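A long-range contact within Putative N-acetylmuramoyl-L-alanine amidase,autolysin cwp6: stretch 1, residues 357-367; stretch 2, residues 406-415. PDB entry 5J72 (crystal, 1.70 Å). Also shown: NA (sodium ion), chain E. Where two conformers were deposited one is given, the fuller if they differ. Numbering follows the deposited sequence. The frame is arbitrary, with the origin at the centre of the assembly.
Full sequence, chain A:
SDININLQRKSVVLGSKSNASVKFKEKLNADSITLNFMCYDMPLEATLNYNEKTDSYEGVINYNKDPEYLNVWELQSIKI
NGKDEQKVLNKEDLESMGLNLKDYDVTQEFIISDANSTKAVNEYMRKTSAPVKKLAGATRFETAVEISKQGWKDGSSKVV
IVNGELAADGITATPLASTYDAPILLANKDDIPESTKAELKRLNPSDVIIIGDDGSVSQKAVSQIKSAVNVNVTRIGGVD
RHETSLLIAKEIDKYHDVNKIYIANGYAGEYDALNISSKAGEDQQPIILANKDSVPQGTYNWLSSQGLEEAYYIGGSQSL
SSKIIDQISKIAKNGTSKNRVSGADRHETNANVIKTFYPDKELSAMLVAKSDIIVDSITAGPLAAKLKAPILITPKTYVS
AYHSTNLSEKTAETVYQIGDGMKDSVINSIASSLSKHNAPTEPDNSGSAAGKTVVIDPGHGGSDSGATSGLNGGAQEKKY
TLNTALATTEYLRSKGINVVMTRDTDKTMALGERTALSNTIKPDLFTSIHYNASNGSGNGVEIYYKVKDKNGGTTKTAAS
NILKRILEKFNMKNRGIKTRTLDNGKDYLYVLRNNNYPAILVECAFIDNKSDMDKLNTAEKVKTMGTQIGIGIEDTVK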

# COMPACT_ATOMS: atom_id res chain seq x y z
N PHE A 357 3.05 -9.83 -1.19
CA PHE A 357 4.50 -9.59 -0.93
C PHE A 357 4.85 -9.23 0.48
O PHE A 357 6.05 -9.17 0.79
CB PHE A 357 4.99 -8.47 -1.91
CG PHE A 357 4.91 -8.95 -3.35
CD1 PHE A 357 3.98 -8.44 -4.22
CD2 PHE A 357 5.76 -9.95 -3.83
CE1 PHE A 357 3.89 -8.88 -5.54
CE2 PHE A 357 5.67 -10.40 -5.15
CZ PHE A 357 4.74 -9.86 -5.99
N TYR A 358 3.86 -8.98 1.36
CA TYR A 358 4.12 -8.69 2.78
C TYR A 358 3.14 -9.68 3.56
O TYR A 358 2.22 -9.22 4.26
CB TYR A 358 3.75 -7.22 3.14
CG TYR A 358 4.70 -6.26 2.44
CD1 TYR A 358 5.87 -5.83 3.07
CD2 TYR A 358 4.47 -5.85 1.13
CE1 TYR A 358 6.78 -5.00 2.41
CE2 TYR A 358 5.37 -5.02 0.46
CZ TYR A 358 6.52 -4.59 1.11
OH TYR A 358 7.34 -3.71 0.47
N PRO A 359 3.35 -10.98 3.44
CA PRO A 359 2.55 -12.01 4.07
C PRO A 359 2.57 -12.03 5.59
O PRO A 359 1.63 -12.54 6.19
CB PRO A 359 3.12 -13.30 3.47
CG PRO A 359 4.52 -12.99 3.26
CD PRO A 359 4.49 -11.58 2.72
N ASP A 360 3.62 -11.52 6.23
CA ASP A 360 3.65 -11.56 7.67
C ASP A 360 2.44 -10.89 8.30
O ASP A 360 1.97 -9.85 7.82
CB ASP A 360 4.91 -10.85 8.19
CG ASP A 360 6.23 -11.55 7.89
OD1 ASP A 360 6.21 -12.67 7.37
OD2 ASP A 360 7.29 -10.96 8.18
N LYS A 361 1.90 -11.48 9.41
CA LYS A 361 0.79 -10.83 10.08
C LYS A 361 1.25 -9.67 10.94
O LYS A 361 0.43 -8.83 11.29
CB LYS A 361 0.01 -11.85 10.97
CG LYS A 361 -0.81 -12.84 10.15
CD LYS A 361 -0.66 -14.24 10.78
N GLU A 362 2.53 -9.59 11.28
CA GLU A 362 3.03 -8.45 12.09
C GLU A 362 4.04 -7.66 11.27
O GLU A 362 5.14 -8.14 11.02
CB GLU A 362 3.68 -8.96 13.41
CG GLU A 362 2.66 -9.82 14.17
CD GLU A 362 3.01 -10.05 15.63
OE1 GLU A 362 4.23 -10.14 15.95
OE2 GLU A 362 2.06 -10.12 16.45
N LEU A 363 3.67 -6.48 10.83
CA LEU A 363 4.60 -5.70 10.02
C LEU A 363 5.44 -4.80 10.95
O LEU A 363 4.99 -4.48 12.05
CB LEU A 363 3.79 -4.81 9.07
CG LEU A 363 2.84 -5.60 8.14
CD1 LEU A 363 1.97 -4.55 7.42
CD2 LEU A 363 3.63 -6.50 7.18
N SER A 364 6.61 -4.39 10.51
CA SER A 364 7.39 -3.47 11.35
C SER A 364 6.79 -2.07 11.19
O SER A 364 6.95 -1.23 12.07
CB SER A 364 8.84 -3.45 10.86
OG SER A 364 8.82 -3.02 9.50
N ALA A 365 6.13 -1.80 10.06
CA ALA A 365 5.55 -0.47 9.86
C ALA A 365 4.60 -0.45 8.69
O ALA A 365 4.54 -1.43 7.96
CB ALA A 365 6.64 0.53 9.57
N MET A 366 3.88 0.66 8.52
CA MET A 366 3.02 0.81 7.34
C MET A 366 3.14 2.20 6.99
O MET A 366 2.94 3.04 7.85
CB MET A 366 1.53 0.46 7.61
CG MET A 366 0.62 0.70 6.37
SD MET A 366 0.75 -0.72 5.28
CE MET A 366 -0.42 -1.85 6.08
N LEU A 367 3.51 2.51 5.74
CA LEU A 367 3.61 3.91 5.34
C LEU A 367 2.35 4.24 4.57
O LEU A 367 2.06 3.56 3.59
CB LEU A 367 4.88 4.17 4.44
CG LEU A 367 6.25 4.18 5.22
CD1 LEU A 367 6.67 2.70 5.46
CD2 LEU A 367 7.36 4.90 4.43
N ASN A 406 -6.69 -6.86 4.99
CA ASN A 406 -5.30 -6.70 5.41
C ASN A 406 -5.27 -5.86 6.72
O ASN A 406 -4.55 -6.21 7.63
CB ASN A 406 -4.53 -5.90 4.33
CG ASN A 406 -4.21 -6.73 3.08
OD1 ASN A 406 -4.27 -7.97 3.12
ND2 ASN A 406 -3.90 -6.13 1.94
N LEU A 407 -6.01 -4.72 6.78
CA LEU A 407 -5.94 -3.86 7.98
C LEU A 407 -6.47 -4.64 9.22
O LEU A 407 -5.87 -4.59 10.30
CB LEU A 407 -6.69 -2.56 7.77
CG LEU A 407 -6.05 -1.69 6.69
CD1 LEU A 407 -6.85 -0.46 6.52
CD2 LEU A 407 -4.61 -1.27 7.14
N SER A 408 -7.56 -5.40 9.05
CA SER A 408 -8.06 -6.23 10.14
C SER A 408 -7.08 -7.30 10.55
O SER A 408 -6.71 -7.37 11.73
CB SER A 408 -9.39 -6.92 9.75
OG SER A 408 -9.78 -7.73 10.85
N GLU A 409 -6.59 -8.10 9.65
CA GLU A 409 -5.74 -9.20 10.10
C GLU A 409 -4.37 -8.82 10.61
O GLU A 409 -3.87 -9.44 11.54
CB GLU A 409 -5.51 -10.18 8.97
CG GLU A 409 -6.84 -10.76 8.48
CD GLU A 409 -6.69 -11.95 7.53
OE1 GLU A 409 -5.70 -12.00 6.74
OE2 GLU A 409 -7.58 -12.83 7.57
N LYS A 410 -3.73 -7.80 10.02
CA LYS A 410 -2.33 -7.51 10.42
C LYS A 410 -2.19 -6.45 11.49
O LYS A 410 -3.14 -5.74 11.83
CB LYS A 410 -1.55 -6.98 9.18
CG LYS A 410 -1.51 -7.98 8.03
CD LYS A 410 -0.54 -7.49 6.84
CE LYS A 410 -0.61 -8.42 5.63
NZ LYS A 410 0.00 -9.73 5.89
N THR A 411 -0.97 -6.35 12.02
CA THR A 411 -0.67 -5.22 12.90
C THR A 411 0.61 -4.60 12.31
O THR A 411 1.30 -5.28 11.55
CB THR A 411 -0.38 -5.67 14.38
OG1 THR A 411 0.73 -6.59 14.38
CG2 THR A 411 -1.58 -6.35 15.00
N ALA A 412 0.88 -3.36 12.61
CA ALA A 412 2.12 -2.68 12.19
C ALA A 412 2.59 -1.97 13.47
O ALA A 412 1.76 -1.35 14.16
CB ALA A 412 1.83 -1.64 11.12
N GLU A 413 3.91 -2.00 13.76
CA GLU A 413 4.39 -1.29 14.98
C GLU A 413 4.25 0.18 14.89
O GLU A 413 3.83 0.81 15.85
CB GLU A 413 5.86 -1.65 15.21
CG GLU A 413 5.98 -3.13 15.43
CD GLU A 413 7.43 -3.62 15.45
OE1 GLU A 413 8.34 -2.84 15.16
OE2 GLU A 413 7.65 -4.80 15.78
N THR A 414 4.57 0.77 13.72
CA THR A 414 4.50 2.20 13.53
C THR A 414 3.80 2.53 12.21
O THR A 414 4.06 1.85 11.20
CB THR A 414 5.94 2.78 13.43
OG1 THR A 414 6.67 2.37 14.61
CG2 THR A 414 5.96 4.30 13.31
N VAL A 415 3.00 3.57 12.20
CA VAL A 415 2.32 3.97 11.00
C VAL A 415 2.91 5.29 10.63
O VAL A 415 2.95 6.22 11.45
CB VAL A 415 0.79 4.10 11.23
CG1 VAL A 415 0.11 4.74 10.00
CG2 VAL A 415 0.18 2.76 11.55
NA NA E . -5.29 -5.34 12.43
O HOH W 1 1.46 -7.07 17.21
O HOH W 2 3.27 -5.58 14.13

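The two stretches run side by side as parallel strands, the CA register advancing one for one from Lys 361 opposite Lys 410 to Met 366 opposite Val 415. Three backbone hydrogen bonds define the first half: Thr 411 N to Lys 361 O (2.9 Å, 156° at the hydrogen), Leu 363 N to Thr 411 O (2.8 Å, 171°) and Glu 413 N to Leu 363 O (3.2 Å, 145°). Both chains then turn a corner, at Ser 364 and Glu 413, and pairing resumes with Met 366 N to Thr 414 O (2.9 Å, 146°). CA-H...O contacts, such as Ala 412 CA to Leu 363 O at 3.4 Å, supplement this ladder.

Lys 410 is the first residue to leave helical phi/psi after its helix. Its CB points sideways, but chi1 is m, chi2 and chi3 are both t, and chi4 is m (-70°). The extended methylenes therefore carry the amine to the loop preceding the first strand, where NZ donates to Tyr 358 O and Asp 360 O, both at 2.8 Å; Pro 359 O, 3.3 Å from NZ, is poorly angled for a bond. On the way, Lys 410 CD passes 3.9 Å from Leu 363 CD1, so the aliphatic portion also packs. The backbone of Lys 410 has a separate role: its O binds sodium at 2.3 Å (NA).

Leu 363 (m, t) and Ala 412 point to the same sheet face, with their CB atoms 4.3 Å apart. Ala 412 CB also lies 4.1 Å from Met 366 CB. Met 366, in the given conformer t, p, p, folds its thioether so that CE comes within 4.4 Å of Leu 407 CD2.

On the other face, Thr 411 adopts p, and its OG1 hydrogen-bonds water 2 (2.7 Å from its O), which donates to Leu 363 O (2.9 Å from the same water O).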